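PDB 3GUD: neck appendage protein, which carries at its C-terminal end, the part described here, an intramolecular chaperone that mediates folding of a triple-beta-helix. Local coordinates for residues P11-D14 / K15-D18; Q50-V53 / K54-D58. All blocks are in the same frame, centred on the assembly; numbering follows the deposited sequence.

Interaction 1: residues P11-D14 / K15-D18; sequences PISD and KVLD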
loop_
_atom_site.group_PDB
_atom_site.type_symbol
_atom_site.label_atom_id
_atom_site.label_comp_id
_atom_site.label_asym_id
_atom_site.label_seq_id
_atom_site.Cartn_x
_atom_site.Cartn_y
_atom_site.Cartn_z
ATOM N N PRO A 11 6.788 15.118 -14.847
ATOM C CA PRO A 11 7.638 14.577 -13.791
ATOM C C PRO A 11 7.366 15.315 -12.487
ATOM O O PRO A 11 6.706 16.352 -12.486
ATOM C CB PRO A 11 9.048 14.854 -14.309
ATOM C CG PRO A 11 8.884 14.951 -15.808
ATOM C CD PRO A 11 7.565 15.624 -15.989
ATOM N N ILE A 12 7.866 14.780 -11.384
ATOM C CA ILE A 12 7.477 15.271 -10.069
ATOM C C ILE A 12 8.195 16.565 -9.650
ATOM O O ILE A 12 9.428 16.641 -9.634
ATOM C CB ILE A 12 7.638 14.159 -8.998
ATOM C CG1 ILE A 12 6.735 12.968 -9.346
ATOM C CG2 ILE A 12 7.351 14.703 -7.583
ATOM C CD1 ILE A 12 7.086 11.700 -8.621
ATOM N N SER A 13 7.388 17.574 -9.324
ATOM C CA SER A 13 7.850 18.847 -8.773
ATOM C C SER A 13 9.028 18.655 -7.821
ATOM O O SER A 13 9.084 17.673 -7.066
ATOM C CB SER A 13 6.687 19.548 -8.054
ATOM O OG SER A 13 7.064 20.810 -7.545
ATOM N N ASP A 14 9.973 19.593 -7.878
ATOM C CA ASP A 14 11.215 19.503 -7.110
ATOM C C ASP A 14 11.065 20.172 -5.754
ATOM O O ASP A 14 11.640 19.730 -4.767
ATOM C CB ASP A 14 12.362 20.166 -7.875
ATOM C CG ASP A 14 13.206 19.180 -8.648
ATOM O OD1 ASP A 14 13.654 18.168 -8.054
ATOM O OD2 ASP A 14 13.440 19.452 -9.846
ATOM N N LYS A 15 10.290 21.250 -5.713
ATOM C CA LYS A 15 9.933 21.872 -4.445
ATOM C C LYS A 15 9.164 20.852 -3.610
ATOM O O LYS A 15 9.411 20.717 -2.411
ATOM C CB LYS A 15 9.068 23.122 -4.646
ATOM C CG LYS A 15 9.255 23.829 -5.984
ATOM C CD LYS A 15 10.267 24.972 -5.921
ATOM C CE LYS A 15 10.593 25.476 -7.325
ATOM N NZ LYS A 15 10.783 26.954 -7.382
ATOM N N VAL A 16 8.234 20.132 -4.245
ATOM C CA VAL A 16 7.501 19.048 -3.580
ATOM C C VAL A 16 8.436 17.972 -3.028
ATOM O O VAL A 16 8.388 17.638 -1.846
ATOM C CB VAL A 16 6.499 18.385 -4.533
ATOM C CG1 VAL A 16 5.780 17.226 -3.846
ATOM C CG2 VAL A 16 5.505 19.415 -5.026
ATOM N N LEU A 17 9.284 17.430 -3.894
ATOM C CA LEU A 17 10.217 16.387 -3.501
ATOM C C LEU A 17 11.130 16.928 -2.417
ATOM O O LEU A 17 11.592 16.203 -1.539
ATOM C CB LEU A 17 11.022 15.952 -4.722
ATOM C CG LEU A 17 11.366 14.470 -4.892
ATOM C CD1 LEU A 17 10.279 13.587 -4.316
ATOM C CD2 LEU A 17 11.604 14.131 -6.355
ATOM N N ASP A 18 11.376 18.228 -2.476
ATOM C CA ASP A 18 12.258 18.879 -1.525
ATOM C C ASP A 18 11.564 19.120 -0.180
ATOM O O ASP A 18 12.203 19.135 0.881
ATOM C CB ASP A 18 12.786 20.180 -2.123
ATOM C CG ASP A 18 13.730 19.935 -3.287
ATOM O OD1 ASP A 18 14.292 18.818 -3.365
ATOM O OD2 ASP A 18 13.902 20.851 -4.125
#

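Interaction 2: residues Q50-V53 / K54-D58; sequences QQIV and KVFED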
loop_
_atom_site.group_PDB
_atom_site.type_symbol
_atom_site.label_atom_id
_atom_site.label_comp_id
_atom_site.label_asym_id
_atom_site.label_seq_id
_atom_site.Cartn_x
_atom_site.Cartn_y
_atom_site.Cartn_z
ATOM N N GLN A 50 0.640 15.786 11.172
ATOM C CA GLN A 50 0.892 17.139 11.647
ATOM C C GLN A 50 2.272 17.607 11.305
ATOM O O GLN A 50 2.466 18.758 10.969
ATOM C CB GLN A 50 0.720 17.246 13.156
ATOM C CG GLN A 50 -0.714 17.400 13.605
ATOM C CD GLN A 50 -1.428 16.077 13.704
ATOM O OE1 GLN A 50 -0.969 15.073 13.156
ATOM N NE2 GLN A 50 -2.560 16.061 14.409
ATOM N N GLN A 51 3.248 16.733 11.423
ATOM C CA GLN A 51 4.572 17.118 11.013
ATOM C C GLN A 51 4.658 17.331 9.503
ATOM O O GLN A 51 5.409 18.192 9.035
ATOM C CB GLN A 51 5.565 16.043 11.340
ATOM C CG GLN A 51 6.327 15.742 10.096
ATOM C CD GLN A 51 7.694 15.318 10.379
ATOM O OE1 GLN A 51 8.028 15.010 11.520
ATOM N NE2 GLN A 51 8.522 15.288 9.351
ATOM N N ILE A 52 3.938 16.502 8.744
ATOM C CA ILE A 52 3.942 16.591 7.288
ATOM C C ILE A 52 3.398 17.949 6.878
ATOM O O ILE A 52 4.006 18.671 6.088
ATOM C CB ILE A 52 3.067 15.495 6.644
ATOM C CG1 ILE A 52 3.711 14.128 6.795
ATOM C CG2 ILE A 52 2.835 15.772 5.158
ATOM C CD1 ILE A 52 2.974 13.050 6.016
ATOM N N VAL A 53 2.244 18.299 7.429
ATOM C CA VAL A 53 1.573 19.507 7.012
ATOM C C VAL A 53 2.497 20.683 7.263
ATOM O O VAL A 53 2.301 21.763 6.712
ATOM C CB VAL A 53 0.251 19.720 7.773
ATOM C CG1 VAL A 53 -0.485 18.413 7.946
ATOM C CG2 VAL A 53 0.517 20.354 9.113
ATOM N N LYS A 54 3.527 20.450 8.072
ATOM C CA LYS A 54 4.389 21.514 8.578
ATOM C C LYS A 54 5.603 21.731 7.684
ATOM O O LYS A 54 5.934 22.874 7.369
ATOM C CB LYS A 54 4.853 21.182 9.999
ATOM C CG LYS A 54 4.591 22.270 11.014
ATOM C CD LYS A 54 5.013 21.832 12.420
ATOM C CE LYS A 54 4.310 20.551 12.892
ATOM N NZ LYS A 54 4.996 19.974 14.084
ATOM N N VAL A 55 6.266 20.640 7.285
ATOM C CA VAL A 55 7.470 20.726 6.442
ATOM C C VAL A 55 7.123 21.272 5.062
ATOM O O VAL A 55 7.955 21.905 4.401
ATOM C CB VAL A 55 8.201 19.375 6.288
ATOM C CG1 VAL A 55 8.720 18.902 7.633
ATOM C CG2 VAL A 55 7.292 18.343 5.647
ATOM N N PHE A 56 5.886 21.034 4.637
ATOM C CA PHE A 56 5.395 21.622 3.400
ATOM C C PHE A 56 5.090 23.114 3.562
ATOM O O PHE A 56 5.194 23.862 2.600
ATOM C CB PHE A 56 4.151 20.899 2.910
ATOM C CG PHE A 56 4.440 19.667 2.129
ATOM C CD1 PHE A 56 3.950 19.524 0.842
ATOM C CD2 PHE A 56 5.214 18.661 2.668
ATOM C CE1 PHE A 56 4.213 18.381 0.108
ATOM C CE2 PHE A 56 5.485 17.520 1.940
ATOM C CZ PHE A 56 4.982 17.379 0.653
ATOM N N GLU A 57 4.656 23.511 4.756
ATOM C CA GLU A 57 4.398 24.907 5.131
ATOM C C GLU A 57 5.640 25.746 5.165
ATOM O O GLU A 57 5.623 26.832 4.720
ATOM C CB GLU A 57 3.585 25.063 6.418
ATOM C CG GLU A 57 2.112 25.275 6.224
ATOM C CD GLU A 57 1.361 25.283 7.520
ATOM O OE1 GLU A 57 1.980 25.065 8.529
ATOM O OE2 GLU A 57 0.162 25.495 7.540
ATOM N N ASP A 58 6.724 25.202 5.661
ATOM C CA ASP A 58 8.002 25.853 5.614
ATOM C C ASP A 58 8.494 26.090 4.190
ATOM O O ASP A 58 8.932 27.160 3.882
ATOM C CB ASP A 58 9.061 24.959 6.232
ATOM C CG ASP A 58 8.804 24.627 7.636
ATOM O OD1 ASP A 58 8.191 25.408 8.341
ATOM O OD2 ASP A 58 9.255 23.568 8.030
#

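Interaction 1: residues P11-D14 / K15-D18
S13 and V16 meet side by side at the start of helix 14-20, where S13 occupies the N-cap position. The valine turns one methyl back along the chain: with CG1 anti to its backbone N (chi1 178°), CG2 is left beside that nitrogen and faces the serine. The CB of S13 lies 3.3 Å from V16 CG2, tighter than usual for two carbons, and the hydroxyl comes just as near, S13 OG to V16 CG2 3.3 Å. The same OG stands 4.0 Å from K15 CG, beyond which the bent lysine chain heads away from the turn. The S13 side chain thus rests against aliphatic carbon, while its main chain closes the first turn: L17 N donates to S13 O (3.2 Å, 159° at the hydrogen), with the donor well above the carbonyl plane. L17 CB packs on that same oxygen at 3.5 Å. One residue earlier, I12 reaches L17 through a loose apolar contact, CG2 to CD2 at 4.5 Å, extending the hydrophobic side of the turn into the preceding loop. On another side lie two acidic groups, D14 OD1 being 4.8 Å from D18 OD2. R115 forms salt bridges to the OD1 atoms of both aspartates, which probably offsets the repulsion between them. The turn follows strand 6-10 and lies against helix 102-120, where I12 packs on A111 and L17 on L108 and C112. S13 and V16 touch Y66 of a loop, and from the second subunit Q27 accepts a hydrogen bond from S13 N, Y26 packs on I12 and F45 on V16, so the helix start is built into the trimer interface.

Interaction 2: residues Q50-V53 / K54-D58
A bend at chi3 (-58°) folds K54 back over Q50, and a chi1 of -83° sets CG of F56 beside its own backbone N, so that the ring leans toward I52, one turn earlier in the same alpha-helix, 49-58. These are i to i+4 pairs on an amphipathic helix, and each approaches a backbone carbonyl in its own way. K54 brings its CE methylene, at 3.2 Å, closest to Q50 O, with NZ farther off; the CH2 next to an ammonium group is probably polarised enough to suit the oxygen. F56 comes obliquely, CD2 lying 3.6 Å from I52 O, and makes a marginal apolar contact with the branch methyl of I52, CG2 to CD2 at 4.5 Å. V55 divides its two methyls: CG1 lies on the Q51 side, the two side chains crossing at a slant, while CG2 lies 3.3 Å from I52 O and also touches the F56 ring at its edge, in plane. E57, extended beyond CG, runs alongside V53 O with CB and CG both at 3.6 Å. Among the backbone bonds, V55 N to Q51 O is sound (3.1 Å, 154° at the hydrogen), whereas F56 N to I52 O is weak. The apolar side of the helix faces the rest of the chain, I52 and F56 packing on W20 of helix 14-20, F56 also on A19, and I52 and V53 on V69 of strand 69-73. Q51 lies against V23 and K24, while Q50 touches R4 of the third subunit. At the last turn the main chain is still in helical register, D58 N donating to K54 O at 3.0 Å.

Overall arrangement
Interaction 1 shapes the first turn of helix 14-20 and interaction 2 nearly all of helix 49-58; their centres are about 15 Å apart. The two helices pack together, and the contacts themselves touch where V16 O lies 4.2 Å from F56 CZ, with A19 and W20 continuing the junction beyond interaction 1. Interaction 2 lies nearer the centre of the chain, about 11 Å from it against about 19 Å for interaction 1, measured between centres. Both meet other copies of the protein, residues 11-18 the second subunit, and Q50 alone of residues 50-58 the third, consistent with an intramolecular chaperone that acts as a trimer in the folding of a triple-beta-helix.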